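Local coordinates for protein Phenylalanine/tyrosine ammonia-lyase (Rhodosporidium toruloides, PDB 1Y2M) that catalyses the non-oxidative deamination of L-phenylalanine and L-tyrosine to trans-cinnamic and p-coumaric acid, the commitment step of phenylpropanoid metabolism, as a homotetramer, at residues 56-62 / 80-86; 371-375 / 431-435; 452-458 / 533-538; 555-560 / 624-629. Numbering follows the deposited sequence.

Contact 1 of 4, residues 56-62 / 80-86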
loop_
_atom_site.group_PDB
_atom_site.type_symbol
_atom_site.label_atom_id
_atom_site.label_comp_id
_atom_site.label_asym_id
_atom_site.label_seq_id
_atom_site.Cartn_x
_atom_site.Cartn_y
_atom_site.Cartn_z
ATOM N N THR B 56 2.838 -24.720 32.183
ATOM C CA THR B 56 4.214 -24.590 31.650
ATOM C C THR B 56 5.169 -25.683 32.152
ATOM O O THR B 56 6.269 -25.865 31.614
ATOM C CB THR B 56 4.812 -23.229 31.958
ATOM O OG1 THR B 56 4.852 -23.051 33.387
ATOM C CG2 THR B 56 3.997 -22.125 31.283
ATOM N N ASP B 57 4.741 -26.403 33.179
ATOM C CA ASP B 57 5.593 -27.384 33.856
ATOM C C ASP B 57 5.257 -28.798 33.402
ATOM O O ASP B 57 6.157 -29.627 33.184
ATOM C CB ASP B 57 5.405 -27.247 35.381
ATOM C CG ASP B 57 3.919 -27.298 35.804
ATOM O OD1 ASP B 57 3.035 -26.850 35.015
ATOM O OD2 ASP B 57 3.626 -27.793 36.919
ATOM N N SER B 58 3.966 -29.100 33.282
ATOM C CA SER B 58 3.549 -30.453 32.980
ATOM C C SER B 58 3.632 -30.681 31.489
ATOM O O SER B 58 3.604 -29.751 30.691
ATOM C CB SER B 58 2.133 -30.711 33.466
ATOM O OG SER B 58 1.238 -29.817 32.857
ATOM N N THR B 59 3.768 -31.937 31.117
ATOM C CA THR B 59 4.097 -32.224 29.748
ATOM C C THR B 59 2.913 -32.010 28.832
ATOM O O THR B 59 1.784 -32.459 29.102
ATOM C CB THR B 59 4.598 -33.668 29.623
ATOM O OG1 THR B 59 5.760 -33.819 30.451
ATOM C CG2 THR B 59 4.957 -34.004 28.157
ATOM N N LEU B 60 3.209 -31.371 27.708
ATOM C CA LEU B 60 2.237 -31.198 26.641
ATOM C C LEU B 60 2.242 -32.459 25.819
ATOM O O LEU B 60 3.218 -32.741 25.132
ATOM C CB LEU B 60 2.595 -29.992 25.788
ATOM C CG LEU B 60 1.734 -29.754 24.548
ATOM C CD1 LEU B 60 0.229 -29.594 24.894
ATOM C CD2 LEU B 60 2.231 -28.538 23.748
ATOM N N GLU B 61 1.149 -33.203 25.900
ATOM C CA GLU B 61 0.961 -34.440 25.172
ATOM C C GLU B 61 0.251 -34.196 23.849
ATOM O O GLU B 61 -0.884 -33.722 23.813
ATOM C CB GLU B 61 0.152 -35.434 26.012
ATOM C CG GLU B 61 1.000 -36.143 27.061
ATOM C CD GLU B 61 0.326 -37.407 27.617
ATOM O OE1 GLU B 61 -0.692 -37.205 28.304
ATOM O OE2 GLU B 61 0.801 -38.563 27.371
ATOM N N LEU B 62 0.940 -34.471 22.759
ATOM C CA LEU B 62 0.428 -34.205 21.416
ATOM C C LEU B 62 -0.299 -35.425 20.853
ATOM O O LEU B 62 0.251 -36.531 20.807
ATOM C CB LEU B 62 1.579 -33.843 20.484
ATOM C CG LEU B 62 2.340 -32.603 20.896
ATOM C CD1 LEU B 62 3.500 -32.345 19.944
ATOM C CD2 LEU B 62 1.400 -31.403 21.012
ATOM N N ARG B 80 8.013 -25.525 28.081
ATOM C CA ARG B 80 7.199 -26.645 28.490
ATOM C C ARG B 80 7.618 -27.919 27.811
ATOM O O ARG B 80 7.856 -27.896 26.593
ATOM C CB ARG B 80 5.763 -26.413 28.100
ATOM C CG ARG B 80 4.824 -27.461 28.673
ATOM C CD ARG B 80 3.465 -27.038 28.316
ATOM N NE ARG B 80 2.426 -27.936 28.820
ATOM C CZ ARG B 80 1.159 -27.812 28.457
ATOM N NH1 ARG B 80 0.788 -26.801 27.648
ATOM N NH2 ARG B 80 0.267 -28.673 28.911
ATOM N N PRO B 81 7.730 -29.024 28.563
ATOM C CA PRO B 81 8.100 -30.286 27.921
ATOM C C PRO B 81 7.022 -30.721 26.935
ATOM O O PRO B 81 5.847 -30.473 27.178
ATOM C CB PRO B 81 8.151 -31.280 29.075
ATOM C CG PRO B 81 8.308 -30.470 30.279
ATOM C CD PRO B 81 7.585 -29.186 30.015
ATOM N N VAL B 82 7.407 -31.410 25.872
ATOM C CA VAL B 82 6.482 -31.811 24.819
ATOM C C VAL B 82 6.764 -33.274 24.498
ATOM O O VAL B 82 7.933 -33.683 24.406
ATOM C CB VAL B 82 6.649 -30.926 23.556
ATOM C CG1 VAL B 82 5.786 -31.404 22.407
ATOM C CG2 VAL B 82 6.383 -29.489 23.876
ATOM N N ARG B 83 5.712 -34.073 24.364
ATOM C CA ARG B 83 5.857 -35.436 23.864
ATOM C C ARG B 83 4.638 -35.877 23.038
ATOM O O ARG B 83 3.530 -35.386 23.213
ATOM C CB ARG B 83 6.066 -36.418 25.047
ATOM C CG ARG B 83 7.441 -36.325 25.733
ATOM C CD ARG B 83 7.484 -37.099 27.064
ATOM N NE ARG B 83 8.712 -37.874 27.284
ATOM C CZ ARG B 83 9.016 -39.013 26.648
ATOM N NH1 ARG B 83 8.212 -39.505 25.705
ATOM N NH2 ARG B 83 10.148 -39.658 26.934
ATOM N N VAL B 84 4.855 -36.818 22.142
ATOM C CA VAL B 84 3.739 -37.527 21.537
ATOM C C VAL B 84 3.006 -38.270 22.634
ATOM O O VAL B 84 3.598 -38.968 23.427
ATOM C CB VAL B 84 4.204 -38.522 20.463
ATOM C CG1 VAL B 84 3.029 -39.311 19.937
ATOM C CG2 VAL B 84 4.907 -37.793 19.340
ATOM N N LYS B 85 1.683 -38.161 22.638
ATOM C CA LYS B 85 0.888 -38.819 23.651
ATOM C C LYS B 85 1.286 -40.286 23.799
ATOM O O LYS B 85 1.439 -41.006 22.815
ATOM C CB LYS B 85 -0.599 -38.709 23.325
ATOM C CG LYS B 85 -1.454 -39.334 24.395
ATOM C CD LYS B 85 -2.866 -38.837 24.381
ATOM C CE LYS B 85 -3.725 -39.569 25.416
ATOM N NZ LYS B 85 -4.768 -40.338 24.707
ATOM N N ASP B 86 1.434 -40.702 25.059
ATOM C CA ASP B 86 1.805 -42.058 25.429
ATOM C C ASP B 86 0.530 -42.875 25.316
ATOM O O ASP B 86 -0.206 -43.047 26.295
ATOM C CB ASP B 86 2.365 -42.017 26.863
ATOM C CG ASP B 86 2.974 -43.331 27.312
ATOM O OD1 ASP B 86 3.573 -43.359 28.414
ATOM O OD2 ASP B 86 2.852 -44.331 26.587
HETATM O O HOH W 1 0.258 -30.903 30.625
#

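Contact 2 of 4, residues 371-375 / 431-435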
loop_
_atom_site.group_PDB
_atom_site.type_symbol
_atom_site.label_atom_id
_atom_site.label_comp_id
_atom_site.label_asym_id
_atom_site.label_seq_id
_atom_site.Cartn_x
_atom_site.Cartn_y
_atom_site.Cartn_z
ATOM N N TRP B 371 -15.091 1.497 17.396
ATOM C CA TRP B 371 -13.841 1.444 16.662
ATOM C C TRP B 371 -13.127 0.100 16.913
ATOM O O TRP B 371 -12.584 -0.527 15.984
ATOM C CB TRP B 371 -12.915 2.539 17.185
ATOM C CG TRP B 371 -11.688 2.745 16.305
ATOM C CD1 TRP B 371 -10.407 2.294 16.495
ATOM C CD2 TRP B 371 -11.659 3.490 15.072
ATOM N NE1 TRP B 371 -9.587 2.740 15.468
ATOM C CE2 TRP B 371 -10.332 3.472 14.589
ATOM C CE3 TRP B 371 -12.638 4.151 14.323
ATOM C CZ2 TRP B 371 -9.962 4.109 13.392
ATOM C CZ3 TRP B 371 -12.256 4.776 13.142
ATOM C CH2 TRP B 371 -10.946 4.739 12.694
ATOM N N LEU B 372 -13.095 -0.330 18.169
ATOM C CA LEU B 372 -12.366 -1.547 18.509
ATOM C C LEU B 372 -13.169 -2.826 18.204
ATOM O O LEU B 372 -12.608 -3.923 17.978
ATOM C CB LEU B 372 -11.996 -1.482 19.983
ATOM C CG LEU B 372 -10.905 -0.455 20.349
ATOM C CD1 LEU B 372 -10.753 -0.365 21.882
ATOM C CD2 LEU B 372 -9.577 -0.718 19.710
ATOM N N GLY B 373 -14.502 -2.753 18.285
ATOM C CA GLY B 373 -15.333 -3.948 18.137
ATOM C C GLY B 373 -15.028 -4.746 16.868
ATOM O O GLY B 373 -14.788 -5.980 16.918
ATOM N N PRO B 374 -15.009 -4.062 15.723
ATOM C CA PRO B 374 -14.777 -4.817 14.497
ATOM C C PRO B 374 -13.481 -5.575 14.438
ATOM O O PRO B 374 -13.438 -6.740 14.012
ATOM C CB PRO B 374 -14.887 -3.754 13.409
ATOM C CG PRO B 374 -15.856 -2.793 13.946
ATOM C CD PRO B 374 -15.393 -2.683 15.418
ATOM N N LEU B 375 -12.413 -4.938 14.884
ATOM C CA LEU B 375 -11.127 -5.579 14.819
ATOM C C LEU B 375 -11.022 -6.717 15.876
ATOM O O LEU B 375 -10.295 -7.710 15.685
ATOM C CB LEU B 375 -9.987 -4.604 14.947
ATOM C CG LEU B 375 -9.772 -3.878 16.250
ATOM C CD1 LEU B 375 -8.861 -4.647 17.202
ATOM C CD2 LEU B 375 -9.244 -2.437 15.920
ATOM N N GLN B 431 -5.200 -0.032 13.452
ATOM C CA GLN B 431 -6.423 0.629 13.903
ATOM C C GLN B 431 -6.426 0.867 15.422
ATOM O O GLN B 431 -6.852 1.936 15.898
ATOM C CB GLN B 431 -7.686 -0.136 13.520
ATOM C CG GLN B 431 -7.859 -0.265 12.003
ATOM C CD GLN B 431 -7.775 1.042 11.316
ATOM O OE1 GLN B 431 -8.739 1.813 11.323
ATOM N NE2 GLN B 431 -6.611 1.328 10.701
ATOM N N ILE B 432 -5.980 -0.120 16.194
ATOM C CA ILE B 432 -5.778 0.069 17.635
ATOM C C ILE B 432 -4.805 1.225 17.841
ATOM O O ILE B 432 -5.061 2.165 18.602
ATOM C CB ILE B 432 -5.184 -1.205 18.307
ATOM C CG1 ILE B 432 -6.159 -2.387 18.205
ATOM C CG2 ILE B 432 -4.819 -0.907 19.778
ATOM C CD1 ILE B 432 -5.571 -3.714 18.581
ATOM N N GLY B 433 -3.659 1.177 17.154
ATOM C CA GLY B 433 -2.660 2.246 17.289
ATOM C C GLY B 433 -3.258 3.641 16.978
ATOM O O GLY B 433 -3.054 4.607 17.738
ATOM N N LYS B 434 -3.975 3.796 15.875
ATOM C CA LYS B 434 -4.587 5.078 15.572
ATOM C C LYS B 434 -5.518 5.531 16.698
ATOM O O LYS B 434 -5.456 6.673 17.115
ATOM C CB LYS B 434 -5.303 4.997 14.229
ATOM C CG LYS B 434 -5.941 6.301 13.840
ATOM C CD LYS B 434 -4.952 7.416 13.532
ATOM C CE LYS B 434 -5.705 8.654 13.047
ATOM N NZ LYS B 434 -4.877 9.803 12.476
ATOM N N LEU B 435 -6.329 4.634 17.250
ATOM C CA LEU B 435 -7.196 4.999 18.369
ATOM C C LEU B 435 -6.445 5.524 19.571
ATOM O O LEU B 435 -6.698 6.632 20.073
ATOM C CB LEU B 435 -8.016 3.783 18.808
ATOM C CG LEU B 435 -9.079 4.128 19.878
ATOM C CD1 LEU B 435 -10.131 5.159 19.283
ATOM C CD2 LEU B 435 -9.753 2.901 20.394
#

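Contact 3 of 4, residues 452-458 / 533-538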
loop_
_atom_site.group_PDB
_atom_site.type_symbol
_atom_site.label_atom_id
_atom_site.label_comp_id
_atom_site.label_asym_id
_atom_site.label_seq_id
_atom_site.Cartn_x
_atom_site.Cartn_y
_atom_site.Cartn_z
ATOM N N LEU B 452 -5.651 19.822 32.143
ATOM C CA LEU B 452 -4.437 19.153 32.601
ATOM C C LEU B 452 -3.271 20.080 32.263
ATOM O O LEU B 452 -3.306 20.784 31.263
ATOM C CB LEU B 452 -4.236 17.793 31.906
ATOM C CG LEU B 452 -5.149 16.655 32.372
ATOM C CD1 LEU B 452 -5.202 15.493 31.434
ATOM C CD2 LEU B 452 -4.669 16.218 33.789
ATOM N N PRO B 453 -2.208 20.045 33.065
ATOM C CA PRO B 453 -1.049 20.894 32.797
ATOM C C PRO B 453 -0.474 20.661 31.416
ATOM O O PRO B 453 -0.445 19.528 30.965
ATOM C CB PRO B 453 -0.049 20.451 33.873
ATOM C CG PRO B 453 -0.892 19.981 34.972
ATOM C CD PRO B 453 -2.028 19.257 34.296
ATOM N N SER B 454 -0.040 21.733 30.766
ATOM C CA SER B 454 0.671 21.636 29.476
ATOM C C SER B 454 1.768 20.569 29.523
ATOM O O SER B 454 2.565 20.511 30.479
ATOM C CB SER B 454 1.322 22.959 29.088
ATOM O OG SER B 454 2.058 23.412 30.197
ATOM N N CYS B 455 1.755 19.687 28.541
ATOM C CA CYS B 455 2.748 18.618 28.385
ATOM C C CYS B 455 2.797 17.653 29.569
ATOM O O CYS B 455 3.687 16.830 29.651
ATOM C CB CYS B 455 4.138 19.166 28.143
ATOM S SG CYS B 455 4.198 20.183 26.626
ATOM N N LEU B 456 1.770 17.690 30.423
ATOM C CA LEU B 456 1.763 16.961 31.683
ATOM C C LEU B 456 2.979 17.303 32.549
ATOM O O LEU B 456 3.512 16.490 33.336
ATOM C CB LEU B 456 1.552 15.454 31.478
ATOM C CG LEU B 456 0.373 15.025 30.616
ATOM C CD1 LEU B 456 0.250 13.505 30.606
ATOM C CD2 LEU B 456 -0.933 15.610 31.057
ATOM N N ALA B 457 3.404 18.549 32.445
ATOM C CA ALA B 457 4.483 19.026 33.285
ATOM C C ALA B 457 3.942 19.186 34.714
ATOM O O ALA B 457 2.856 19.773 34.908
ATOM C CB ALA B 457 4.947 20.369 32.778
ATOM N N ALA B 458 4.684 18.709 35.699
ATOM C CA ALA B 458 4.257 18.819 37.104
ATOM C C ALA B 458 4.457 20.205 37.712
ATOM O O ALA B 458 3.816 20.529 38.702
ATOM C CB ALA B 458 5.036 17.800 37.973
ATOM N N GLN B 533 0.847 9.685 34.535
ATOM C CA GLN B 533 1.204 11.067 34.904
ATOM C C GLN B 533 -0.016 11.936 34.956
ATOM O O GLN B 533 -0.208 12.686 35.935
ATOM C CB GLN B 533 2.198 11.672 33.945
ATOM C CG GLN B 533 2.585 13.114 34.326
ATOM C CD GLN B 533 3.725 13.250 35.336
ATOM O OE1 GLN B 533 4.186 12.287 35.970
ATOM N NE2 GLN B 533 4.164 14.508 35.519
ATOM N N ALA B 534 -0.866 11.843 33.932
ATOM C CA ALA B 534 -2.090 12.655 33.896
ATOM C C ALA B 534 -2.987 12.351 35.096
ATOM O O ALA B 534 -3.552 13.246 35.724
ATOM C CB ALA B 534 -2.837 12.395 32.597
ATOM N N ILE B 535 -3.100 11.060 35.439
ATOM C CA ILE B 535 -3.915 10.627 36.601
ATOM C C ILE B 535 -3.403 11.273 37.908
ATOM O O ILE B 535 -4.143 11.756 38.716
ATOM C CB ILE B 535 -3.936 9.102 36.713
ATOM C CG1 ILE B 535 -4.933 8.570 35.680
ATOM C CG2 ILE B 535 -4.301 8.651 38.062
ATOM C CD1 ILE B 535 -4.830 7.091 35.373
ATOM N N ASP B 536 -2.087 11.241 38.105
ATOM C CA ASP B 536 -1.509 11.862 39.280
ATOM C C ASP B 536 -1.735 13.384 39.286
ATOM O O ASP B 536 -2.000 13.960 40.327
ATOM C CB ASP B 536 -0.033 11.502 39.291
ATOM C CG ASP B 536 0.217 10.121 39.818
ATOM O OD1 ASP B 536 -0.610 9.586 40.623
ATOM O OD2 ASP B 536 1.301 9.544 39.495
ATOM N N LEU B 537 -1.613 14.037 38.138
ATOM C CA LEU B 537 -1.846 15.495 38.066
ATOM C C LEU B 537 -3.316 15.839 38.310
ATOM O O LEU B 537 -3.669 16.868 38.959
ATOM C CB LEU B 537 -1.375 16.060 36.732
ATOM C CG LEU B 537 0.156 16.011 36.519
ATOM C CD1 LEU B 537 0.519 16.454 35.071
ATOM C CD2 LEU B 537 0.868 16.852 37.547
ATOM N N ARG B 538 -4.192 15.000 37.776
ATOM C CA ARG B 538 -5.603 15.189 38.071
ATOM C C ARG B 538 -5.918 15.019 39.553
ATOM O O ARG B 538 -6.735 15.735 40.151
ATOM C CB ARG B 538 -6.460 14.255 37.237
ATOM C CG ARG B 538 -7.941 14.654 37.250
ATOM C CD ARG B 538 -8.223 15.930 36.499
ATOM N NE ARG B 538 -8.277 15.739 35.045
ATOM C CZ ARG B 538 -8.425 16.719 34.154
ATOM N NH1 ARG B 538 -8.441 17.984 34.581
ATOM N NH2 ARG B 538 -8.551 16.439 32.889
#

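Contact 4 of 4, residues 555-560 / 624-629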
loop_
_atom_site.group_PDB
_atom_site.type_symbol
_atom_site.label_atom_id
_atom_site.label_comp_id
_atom_site.label_asym_id
_atom_site.label_seq_id
_atom_site.Cartn_x
_atom_site.Cartn_y
_atom_site.Cartn_z
ATOM N N LEU B 555 -12.421 33.738 51.983
ATOM C CA LEU B 555 -11.834 35.021 51.569
ATOM C C LEU B 555 -12.918 35.999 51.152
ATOM O O LEU B 555 -12.834 37.185 51.446
ATOM C CB LEU B 555 -10.825 34.825 50.435
ATOM C CG LEU B 555 -9.444 34.351 50.901
ATOM C CD1 LEU B 555 -8.654 33.748 49.747
ATOM C CD2 LEU B 555 -8.664 35.471 51.588
ATOM N N ILE B 556 -13.927 35.499 50.444
ATOM C CA ILE B 556 -15.095 36.315 50.089
ATOM C C ILE B 556 -15.777 36.845 51.357
ATOM O O ILE B 556 -16.183 38.010 51.438
ATOM C CB ILE B 556 -16.083 35.508 49.218
ATOM C CG1 ILE B 556 -15.621 35.479 47.758
ATOM C CG2 ILE B 556 -17.491 36.054 49.304
ATOM C CD1 ILE B 556 -16.515 34.636 46.860
ATOM N N ASP B 557 -15.919 35.992 52.362
ATOM C CA ASP B 557 -16.545 36.457 53.610
ATOM C C ASP B 557 -15.709 37.501 54.312
ATOM O O ASP B 557 -16.224 38.532 54.788
ATOM C CB ASP B 557 -16.785 35.294 54.568
ATOM C CG ASP B 557 -17.952 34.455 54.163
ATOM O OD1 ASP B 557 -18.800 34.950 53.381
ATOM O OD2 ASP B 557 -18.039 33.311 54.650
ATOM N N GLN B 558 -14.418 37.231 54.398
ATOM C CA GLN B 558 -13.508 38.119 55.060
ATOM C C GLN B 558 -13.480 39.489 54.389
ATOM O O GLN B 558 -13.514 40.519 55.084
ATOM C CB GLN B 558 -12.122 37.519 55.083
ATOM C CG GLN B 558 -11.069 38.387 55.747
ATOM C CD GLN B 558 -9.661 37.784 55.675
ATOM O OE1 GLN B 558 -9.398 36.853 54.896
ATOM N NE2 GLN B 558 -8.748 38.324 56.488
ATOM N N HIS B 559 -13.442 39.510 53.060
ATOM C CA HIS B 559 -13.253 40.776 52.339
ATOM C C HIS B 559 -14.542 41.532 52.118
ATOM O O HIS B 559 -14.565 42.752 52.209
ATOM C CB HIS B 559 -12.482 40.539 51.018
ATOM C CG HIS B 559 -11.039 40.243 51.244
ATOM N ND1 HIS B 559 -10.069 41.216 51.213
ATOM C CD2 HIS B 559 -10.416 39.108 51.633
ATOM C CE1 HIS B 559 -8.896 40.677 51.496
ATOM N NE2 HIS B 559 -9.079 39.399 51.763
ATOM N N PHE B 560 -15.610 40.803 51.809
ATOM C CA PHE B 560 -16.838 41.395 51.334
ATOM C C PHE B 560 -18.034 41.167 52.231
ATOM O O PHE B 560 -19.079 41.761 52.001
ATOM C CB PHE B 560 -17.186 40.817 49.972
ATOM C CG PHE B 560 -16.076 40.915 48.940
ATOM C CD1 PHE B 560 -15.231 42.033 48.871
ATOM C CD2 PHE B 560 -15.884 39.884 48.040
ATOM C CE1 PHE B 560 -14.230 42.103 47.889
ATOM C CE2 PHE B 560 -14.903 39.966 47.089
ATOM C CZ PHE B 560 -14.099 41.075 47.006
ATOM N N ALA B 624 -7.548 44.134 46.662
ATOM C CA ALA B 624 -6.933 43.449 47.824
ATOM C C ALA B 624 -7.391 42.014 47.953
ATOM O O ALA B 624 -6.595 41.122 48.221
ATOM C CB ALA B 624 -7.226 44.205 49.085
ATOM N N TRP B 625 -8.694 41.793 47.784
ATOM C CA TRP B 625 -9.247 40.451 47.740
ATOM C C TRP B 625 -8.584 39.628 46.633
ATOM O O TRP B 625 -8.098 38.503 46.854
ATOM C CB TRP B 625 -10.754 40.533 47.526
ATOM C CG TRP B 625 -11.342 39.235 47.233
ATOM C CD1 TRP B 625 -11.620 38.237 48.118
ATOM C CD2 TRP B 625 -11.715 38.736 45.942
ATOM N NE1 TRP B 625 -12.151 37.156 47.470
ATOM C CE2 TRP B 625 -12.212 37.430 46.129
ATOM C CE3 TRP B 625 -11.636 39.243 44.632
ATOM C CZ2 TRP B 625 -12.670 36.656 45.082
ATOM C CZ3 TRP B 625 -12.113 38.469 43.602
ATOM C CH2 TRP B 625 -12.614 37.198 43.826
ATOM N N LYS B 626 -8.548 40.204 45.433
ATOM C CA LYS B 626 -7.922 39.569 44.279
ATOM C C LYS B 626 -6.481 39.100 44.574
ATOM O O LYS B 626 -6.077 37.983 44.266
ATOM C CB LYS B 626 -7.957 40.550 43.086
ATOM C CG LYS B 626 -7.270 40.050 41.820
ATOM C CD LYS B 626 -5.782 40.364 41.785
ATOM C CE LYS B 626 -5.194 40.116 40.395
ATOM N NZ LYS B 626 -3.790 40.628 40.267
ATOM N N VAL B 627 -5.698 39.994 45.162
ATOM C CA VAL B 627 -4.304 39.683 45.448
ATOM C C VAL B 627 -4.220 38.597 46.535
ATOM O O VAL B 627 -3.471 37.600 46.406
ATOM C CB VAL B 627 -3.518 40.950 45.810
ATOM C CG1 VAL B 627 -2.146 40.581 46.318
ATOM C CG2 VAL B 627 -3.383 41.857 44.576
ATOM N N ALA B 628 -4.990 38.762 47.605
ATOM C CA ALA B 628 -4.954 37.759 48.690
ATOM C C ALA B 628 -5.418 36.412 48.173
ATOM O O ALA B 628 -4.866 35.370 48.510
ATOM C CB ALA B 628 -5.807 38.192 49.847
ATOM N N ALA B 629 -6.436 36.397 47.318
ATOM C CA ALA B 629 -6.930 35.137 46.835
ATOM C C ALA B 629 -5.911 34.452 45.947
ATOM O O ALA B 629 -5.729 33.233 46.031
ATOM C CB ALA B 629 -8.221 35.335 46.126
#

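Contact 1 of 4, residues 56-62 / 80-86
Strands 60-62 and 82-84 are the two parallel strands of a small beta-alpha-beta unit whose connecting helix is 69-77. Arg80, Leu62 and Leu60 bury the most surface here. Leu60 and Leu62 project from the same face of the sheet as Val82 and Val84, so that Leu62 CD1 meets Val82 CG1 at 3.5 Å, and helices 162-176 and 185-197 add to the packing on this side. Between the backbones the parallel ladder alternates: Leu60 N donates to Pro81 O (2.8 Å), Arg83 N to Leu60 O (2.9 Å), Leu62 N to Arg83 O (2.8 Å) and Lys85 N to Leu62 O (2.8 Å). Just before strand 82-84, the extended Arg80 side chain reaches across to the loop at 58-59, with Leu60 CB over one face of its guanidinium, while NH1 forms a salt bridge with Asp71 of the connecting helix. Arg80 NE donates to Ser58 O at 2.9 Å, and a water accepts from Arg80 NH2 (2.8 Å) and donates to Thr59 O (2.7 Å).

Contact 2 of 4, residues 371-375 / 431-435
The indole of Trp371 lies against Leu435, whose CD1 sits over one face of the ring, while the edge of the indole is turned to Gln431. There Trp371 NE1 donates a hydrogen bond to Gln431 O, 2.9 Å away. That carbonyl also accepts the helical bond from Leu435 N (3.1 Å between Leu435 N and Gln431 O), so the indole shares an acceptor already in use without breaking the helix. The two segments run nearly antiparallel, at 167°, with axes 10.2 Å apart, and apolar side chains fill the gap: Leu372 CG is 3.5 Å from Leu435 CD2, and Leu375 CD1 is 3.7 Å from Ile432 CG1. Pro374, which has no amide hydrogen to give, leaves a kink in its helix on the side remote from this interface. The arrangement is characteristic of the long-helix bundle at the core of the PAL/histidase fold. Leu372 and Ile432 both reach Ser293 of helix 273-303, which packs beside the pair. A second subunit closes in as well, Gln431 NE2 bonding to its Thr489 O, so helices 368-391 and 416-443 meet where the tetramer is assembled.

Contact 3 of 4, residues 452-458 / 533-538
Residues 452-458 form an irregular loop that turns tightly on itself, whereas 533-538 is a regular stretch within the long helix 506-560. The loop is held by two overlapping beta turns, a type II turn over 453-456, closed by Leu456 N to Pro453 O, and a turn of the I'/III' class over 454-457, closed by Ala457 N to Ser454 O, both bonds 2.9 Å. Cys455 and Leu456 adopt positive phi values (60° and 55°), which bends the chain round so that Leu456 faces the helix while Cys455 points away. Leu537 is the main helical contribution: its CD1 touches Pro453 CG at 3.8 Å and Leu456 CB at 3.9 Å, and its CD2 lies 3.9 Å from Ala458 CA. One turn earlier, Ala534 CB leaves room for Leu456 CD1 (3.8 Å) and Leu452 CD1 (4.1 Å). A single hydrogen bond joins the two segments, from Gln533 NE2 to Leu456 O at 3.0 Å; His466 ND1 also bonds to that carbonyl. Leu452 CG covers one face of the Arg538 guanidinium, 3.4 Å from NH2, while the polar groups of Arg538 are engaged by Ala303 O, Asn449 O, Arg450 O and Glu541. The contact thus fastens the loop between helices 416-443 and 468-484 to helix 506-560, with Met443 of helix 416-443, Ala303 of helix 273-303 and Trp645 of helix 619-646 packing around it.

Contact 4 of 4, residues 555-560 / 624-629
Three aromatic side chains, His559, Phe560 and Trp625, cluster where two antiparallel helices cross, and the contact is made without any hydrogen bond between the segments. It is a single knob-into-hole in antiparallel helix packing: Trp625, with the largest buried area, is a knob set among Leu555, Ile556, His559 and Phe560. The helical segments meet at 150° with axes 10.3 Å apart. Trp625 turns its edge to the face of His559 in an offset edge-to-face pair, centroids 5.3 Å apart and planes at 70° for the five-membered ring, while Phe560 CZ lies over the indole face, 3.3 Å from Trp625 CG. One turn back on the first helix and one turn on along the second, the packing becomes aliphatic, Leu555 CD1 coming within 4.0 Å of Ala629 CB. This joins the C-terminal end of helix 506-560 to helix 619-646, away from the active site. Trp625 also stacks edge-to-face with Phe601 of helix 593-611, and Phe560 packs on Leu573 of helix 570-587, so four helices come together here. On the imidazole face that meets the 624-629 backbone, Trp625 CA makes a CH-pi contact, 3.8 Å from the His559 ring centroid and 18° off its normal.

The four contacts follow one another along the chain without touching. Contacts 1 and 4 are the most widely separated, with centres about 76 Å apart on opposite sides of the chain's centre. Contact 2 is the most central, its centre about 12 Å from that of the chain; its Leu435 side chain is about 9 Å from that of Arg366, a probable cinnamate-binding residue. Contact 3, centred about 26 Å from the centre of contact 2, places the Ala457 side chain about 9 Å from that of Lys468, an established cinnamate-binding residue. Helix 506-560 serves both contact 3 and contact 4, whose centres lie about 29 Å apart, linking the neighbourhood of Lys468 to the distal helices. Contacts 1 and 4 lie away from the active site.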